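Local atomic coordinates of cytochrome P450 (Novosphingobium aromaticivorans, PDB entry 3OFU), a protein that belongs to the cytochrome P450 family of haem-thiolate proteins, binding protoporphyrin IX with its iron in the interior of a mostly helical fold. Residues 25-30 with 277-282. Numbering follows the deposited sequence.
With HEM (protoporphyrin IX containing Fe), chain G.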
ATOM      1  N   ASP A  25      17.725   3.013  -5.034  1.00 22.46           N
ATOM      2  CA  ASP A  25      17.318   2.255  -3.843  1.00 22.15           C
ATOM      3  C   ASP A  25      16.376   3.084  -2.976  1.00 20.80           C
ATOM      4  O   ASP A  25      16.830   4.016  -2.303  1.00 18.96           O
ATOM      5  CB  ASP A  25      18.555   1.855  -3.085  1.00 21.44           C
ATOM      6  CG  ASP A  25      18.270   1.192  -1.838  1.00 24.82           C
ATOM      7  OD1 ASP A  25      17.094   1.080  -1.454  1.00 29.20           O
ATOM      8  OD2 ASP A  25      19.250   0.772  -1.172  1.00 31.72           O
ATOM      9  N   TYR A  26      15.079   2.699  -2.998  1.00 19.90           N
ATOM     10  CA  TYR A  26      14.034   3.451  -2.264  1.00 18.85           C
ATOM     11  C   TYR A  26      14.348   3.641  -0.816  1.00 18.02           C
ATOM     12  O   TYR A  26      14.063   4.659  -0.271  1.00 18.43           O
ATOM     13  CB  TYR A  26      12.619   2.816  -2.399  1.00 18.45           C
ATOM     14  CG  TYR A  26      11.546   3.450  -1.468  1.00 14.15           C
ATOM     15  CD1 TYR A  26      10.728   4.567  -1.889  1.00  8.70           C
ATOM     16  CD2 TYR A  26      11.339   2.936  -0.175  1.00 11.72           C
ATOM     17  CE1 TYR A  26       9.779   5.156  -1.027  1.00  2.91           C
ATOM     18  CE2 TYR A  26      10.315   3.512   0.700  1.00  8.62           C
ATOM     19  CZ  TYR A  26       9.592   4.605   0.254  1.00  6.78           C
ATOM     20  OH  TYR A  26       8.647   5.091   1.096  1.00 11.68           O
ATOM     21  N   PHE A  27      14.911   2.624  -0.195  1.00 18.01           N
ATOM     22  CA  PHE A  27      14.951   2.587   1.257  1.00 17.44           C
ATOM     23  C   PHE A  27      16.134   3.333   1.722  1.00 17.87           C
ATOM     24  O   PHE A  27      16.006   4.156   2.571  1.00 20.86           O
ATOM     25  CB  PHE A  27      14.911   1.174   1.806  1.00 16.15           C
ATOM     26  CG  PHE A  27      13.819   0.264   1.147  1.00 16.04           C
ATOM     27  CD1 PHE A  27      12.566   0.093   1.752  1.00 15.47           C
ATOM     28  CD2 PHE A  27      14.032  -0.401  -0.033  1.00 12.40           C
ATOM     29  CE1 PHE A  27      11.606  -0.698   1.232  1.00 11.06           C
ATOM     30  CE2 PHE A  27      13.050  -1.219  -0.535  1.00 12.90           C
ATOM     31  CZ  PHE A  27      11.819  -1.343   0.104  1.00 12.54           C
ATOM     32  N   ALA A  28      17.286   3.151   1.140  1.00 18.02           N
ATOM     33  CA  ALA A  28      18.434   3.933   1.605  1.00 18.57           C
ATOM     34  C   ALA A  28      18.113   5.379   1.489  1.00 20.08           C
ATOM     35  O   ALA A  28      18.479   6.161   2.383  1.00 22.56           O
ATOM     36  CB  ALA A  28      19.589   3.666   0.810  1.00 18.00           C
ATOM     37  N   ALA A  29      17.389   5.733   0.429  1.00 19.43           N
ATOM     38  CA  ALA A  29      17.059   7.116   0.164  1.00 20.04           C
ATOM     39  C   ALA A  29      16.371   7.664   1.374  1.00 20.50           C
ATOM     40  O   ALA A  29      16.597   8.831   1.760  1.00 23.03           O
ATOM     41  CB  ALA A  29      16.165   7.296  -1.064  1.00 18.84           C
ATOM     42  N   TRP A  30      15.526   6.860   1.980  1.00 18.49           N
ATOM     43  CA  TRP A  30      14.708   7.422   3.012  1.00 18.37           C
ATOM     44  C   TRP A  30      15.470   7.374   4.228  1.00 18.93           C
ATOM     45  O   TRP A  30      15.206   8.174   5.162  1.00 20.43           O
ATOM     46  CB  TRP A  30      13.478   6.655   3.229  1.00 16.72           C
ATOM     47  CG  TRP A  30      12.328   7.242   2.498  1.00 18.90           C
ATOM     48  CD1 TRP A  30      11.737   6.783   1.292  1.00 18.61           C
ATOM     49  CD2 TRP A  30      11.534   8.339   2.928  1.00 16.17           C
ATOM     50  NE1 TRP A  30      10.628   7.553   0.983  1.00 20.30           N
ATOM     51  CE2 TRP A  30      10.461   8.486   1.989  1.00 19.43           C
ATOM     52  CE3 TRP A  30      11.549   9.117   4.041  1.00 12.46           C
ATOM     53  CZ2 TRP A  30       9.486   9.464   2.129  1.00 19.96           C
ATOM     54  CZ3 TRP A  30      10.599  10.078   4.177  1.00 19.06           C
ATOM     55  CH2 TRP A  30       9.583  10.277   3.220  1.00 21.39           C
ATOM     56  N   ARG A 277       9.850  -6.163   6.001  1.00 16.53           N
ATOM     57  CA  ARG A 277      11.198  -5.804   5.439  1.00 16.29           C
ATOM     58  C   ARG A 277      11.098  -4.755   4.410  1.00 16.45           C
ATOM     59  O   ARG A 277      11.911  -3.859   4.464  1.00 16.98           O
ATOM     60  CB  ARG A 277      11.914  -6.981   4.818  1.00 16.32           C
ATOM     61  CG  ARG A 277      13.258  -6.710   4.244  1.00 16.25           C
ATOM     62  CD  ARG A 277      14.307  -6.018   5.217  1.00 20.32           C
ATOM     63  NE  ARG A 277      15.541  -5.587   4.465  1.00 21.01           N
ATOM     64  CZ  ARG A 277      15.614  -4.494   3.717  1.00 21.11           C
ATOM     65  NH1 ARG A 277      14.563  -3.740   3.601  1.00 26.16           N
ATOM     66  NH2 ARG A 277      16.663  -4.154   3.021  1.00 24.57           N
ATOM     67  N   TYR A 278      10.093  -4.818   3.520  1.00 15.39           N
ATOM     68  CA  TYR A 278      10.012  -3.829   2.457  1.00 15.43           C
ATOM     69  C   TYR A 278       8.770  -2.908   2.480  1.00 16.93           C
ATOM     70  O   TYR A 278       7.905  -2.965   1.581  1.00 20.59           O
ATOM     71  CB  TYR A 278      10.201  -4.485   1.118  1.00 14.25           C
ATOM     72  CG  TYR A 278      11.516  -5.202   0.969  1.00 14.75           C
ATOM     73  CD1 TYR A 278      12.641  -4.534   0.605  1.00 11.05           C
ATOM     74  CD2 TYR A 278      11.594  -6.568   1.164  1.00 20.25           C
ATOM     75  CE1 TYR A 278      13.855  -5.181   0.413  1.00 16.58           C
ATOM     76  CE2 TYR A 278      12.848  -7.281   1.015  1.00 23.88           C
ATOM     77  CZ  TYR A 278      13.985  -6.536   0.642  1.00 19.33           C
ATOM     78  OH  TYR A 278      15.166  -7.161   0.459  1.00 15.25           O
ATOM     79  N   PRO A 279       8.626  -2.046   3.496  1.00 14.70           N
ATOM     80  CA  PRO A 279       7.440  -1.302   3.430  1.00 14.12           C
ATOM     81  C   PRO A 279       7.682   0.057   2.643  1.00 13.51           C
ATOM     82  O   PRO A 279       8.699   0.716   2.862  1.00 13.02           O
ATOM     83  CB  PRO A 279       7.132  -1.096   4.901  1.00 12.95           C
ATOM     84  CG  PRO A 279       8.379  -0.920   5.444  1.00 13.42           C
ATOM     85  CD  PRO A 279       9.298  -1.842   4.772  1.00 13.76           C
ATOM     86  N   THR A 280       6.762   0.436   1.740  1.00 12.54           N
ATOM     87  CA  THR A 280       6.943   1.635   0.934  1.00 12.62           C
ATOM     88  C   THR A 280       5.774   2.623   0.993  1.00 12.48           C
ATOM     89  O   THR A 280       5.757   3.560   0.145  1.00 15.64           O
ATOM     90  CB  THR A 280       7.200   1.306  -0.552  1.00 11.64           C
ATOM     91  OG1 THR A 280       6.134   0.483  -0.980  1.00 16.49           O
ATOM     92  CG2 THR A 280       8.494   0.376  -0.793  1.00 12.12           C
ATOM     93  N   VAL A 281       4.849   2.484   1.949  1.00  8.81           N
ATOM     94  CA  VAL A 281       3.790   3.405   2.006  1.00  7.98           C
ATOM     95  C   VAL A 281       4.070   4.621   2.906  1.00  8.82           C
ATOM     96  O   VAL A 281       4.742   4.515   3.886  1.00 11.08           O
ATOM     97  CB  VAL A 281       2.405   2.681   2.394  1.00 10.70           C
ATOM     98  CG1 VAL A 281       1.176   3.771   2.569  1.00  8.11           C
ATOM     99  CG2 VAL A 281       1.938   1.536   1.345  1.00  6.06           C
ATOM    100  N   ALA A 282       3.533   5.796   2.636  1.00  8.70           N
ATOM    101  CA  ALA A 282       3.739   6.984   3.495  1.00  7.60           C
ATOM    102  C   ALA A 282       2.420   7.831   3.552  1.00  8.40           C
ATOM    103  O   ALA A 282       1.761   8.030   2.522  1.00 10.60           O
ATOM    104  CB  ALA A 282       4.880   7.824   3.006  1.00  4.78           C
TER
HETATM  105  CHA HEM G 417      -5.319   1.498   4.825  1.00  7.72           C
HETATM  106  CHB HEM G 417      -1.158  -0.060   3.152  1.00  7.42           C
HETATM  107  CHC HEM G 417      -3.655  -3.412   0.879  1.00  9.73           C
HETATM  108  CHD HEM G 417      -7.798  -0.952   1.407  1.00  6.14           C
HETATM  109  C1A HEM G 417      -4.016   1.317   4.626  1.00  8.23           C
HETATM  110  C2A HEM G 417      -2.960   1.982   5.433  1.00 10.35           C
HETATM  111  C3A HEM G 417      -1.790   1.498   4.974  1.00  9.28           C
HETATM  112  C4A HEM G 417      -2.102   0.570   3.897  1.00  5.75           C
HETATM  113  CMA HEM G 417      -0.372   1.927   5.470  1.00  8.28           C
HETATM  114  CAA HEM G 417      -3.126   3.006   6.563  1.00  2.73           C
HETATM  115  CBA HEM G 417      -3.266   4.279   5.856  1.00  5.34           C
HETATM  116  CGA HEM G 417      -3.386   5.468   6.817  1.00 12.11           C
HETATM  117  O1A HEM G 417      -3.416   6.672   6.336  1.00 14.10           O
HETATM  118  O2A HEM G 417      -3.422   5.346   8.071  1.00 10.79           O
HETATM  119  C1B HEM G 417      -1.464  -1.139   2.418  1.00  7.28           C
HETATM  120  C2B HEM G 417      -0.503  -2.068   1.940  1.00  5.86           C
HETATM  121  C3B HEM G 417      -1.264  -3.019   1.342  1.00  8.62           C
HETATM  122  C4B HEM G 417      -2.651  -2.671   1.427  1.00  7.70           C
HETATM  123  CMB HEM G 417       1.016  -1.972   2.123  1.00  3.24           C
HETATM  124  CAB HEM G 417      -0.824  -4.305   0.627  1.00  9.61           C
HETATM  125  CBB HEM G 417       0.184  -4.186  -0.277  1.00 16.13           C
HETATM  126  C1C HEM G 417      -4.988  -3.045   0.813  1.00  7.99           C
HETATM  127  C2C HEM G 417      -6.021  -3.869   0.218  1.00  7.47           C
HETATM  128  C3C HEM G 417      -7.140  -3.144   0.381  1.00  9.42           C
HETATM  129  C4C HEM G 417      -6.855  -1.917   1.052  1.00  6.76           C
HETATM  130  CMC HEM G 417      -5.763  -5.298  -0.383  1.00  2.00           C
HETATM  131  CAC HEM G 417      -8.644  -3.488   0.041  1.00 15.66           C
HETATM  132  CBC HEM G 417      -8.991  -4.198  -1.043  1.00 17.26           C
HETATM  133  C1D HEM G 417      -7.516  -0.038   2.442  1.00 12.76           C
HETATM  134  C2D HEM G 417      -8.474   0.943   3.043  1.00 14.15           C
HETATM  135  C3D HEM G 417      -7.688   1.655   4.188  1.00  9.79           C
HETATM  136  C4D HEM G 417      -6.319   1.129   4.058  1.00 10.05           C
HETATM  137  CMD HEM G 417      -9.979   1.238   2.739  1.00 11.63           C
HETATM  138  CAD HEM G 417      -8.236   2.750   5.108  1.00  2.00           C
HETATM  139  CBD HEM G 417      -8.661   2.286   6.455  1.00  4.01           C
HETATM  140  CGD HEM G 417      -9.276   3.333   7.484  1.00  5.70           C
HETATM  141  O1D HEM G 417      -9.082   4.580   7.519  1.00  3.64           O
HETATM  142  O2D HEM G 417      -9.957   2.889   8.427  1.00  7.67           O
HETATM  143  NA  HEM G 417      -3.454   0.447   3.778  1.00  6.09           N
HETATM  144  NB  HEM G 417      -2.743  -1.503   2.091  1.00  7.44           N
HETATM  145  NC  HEM G 417      -5.510  -1.913   1.317  1.00  6.91           N
HETATM  146  ND  HEM G 417      -6.252   0.130   3.130  1.00 10.98           N
HETATM  147 FE   HEM G 417      -4.467  -0.724   2.698  1.00 13.86          FE
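Phe-27 and Tyr-278 meet as an offset edge-to-face pair, the tyrosine turning its edge toward the phenylalanine face with the ring centroids 5.3 Å apart and the planes at 63°. A CH-pi contact adjoins this pair: Thr-280 places CG2 over a face of the Tyr-26 ring, 4.2 Å from its centroid, while Trp-30 CD1 lies against the opposite face, toward its rim. The same methyl also reaches Phe-27, with CG2 3.8 Å from Phe-27 CZ, and so touches both aromatics while their rings pack against each other. Pro-279 O adds an approach at the edge of the Phe-27 ring, 3.6 Å from CE1. A chi1 of 171° sends the Tyr-26 ring away from its own backbone N, toward Thr-280, whose CA and CB pass over one face near the rim.

In the next shell, polar ends are anchored: Thr-280 OG1 is hydrogen-bonded to Gly-385 O, and Tyr-278 OH to His-249 ND1. Asp-25 N-caps the short helix that carries Tyr-26 and Phe-27, its OD1 accepting from Phe-27 N and, weakly, from Ala-28 N. Beyond the contact, Val-281 CG2 packs 3.7 Å from the haem methyl CMB. This buried aromatic packing joins the N-terminal helix 26-31 to the link between helix 267-277 and strand 282-287, beside the haem pocket of the cytochrome P450 fold.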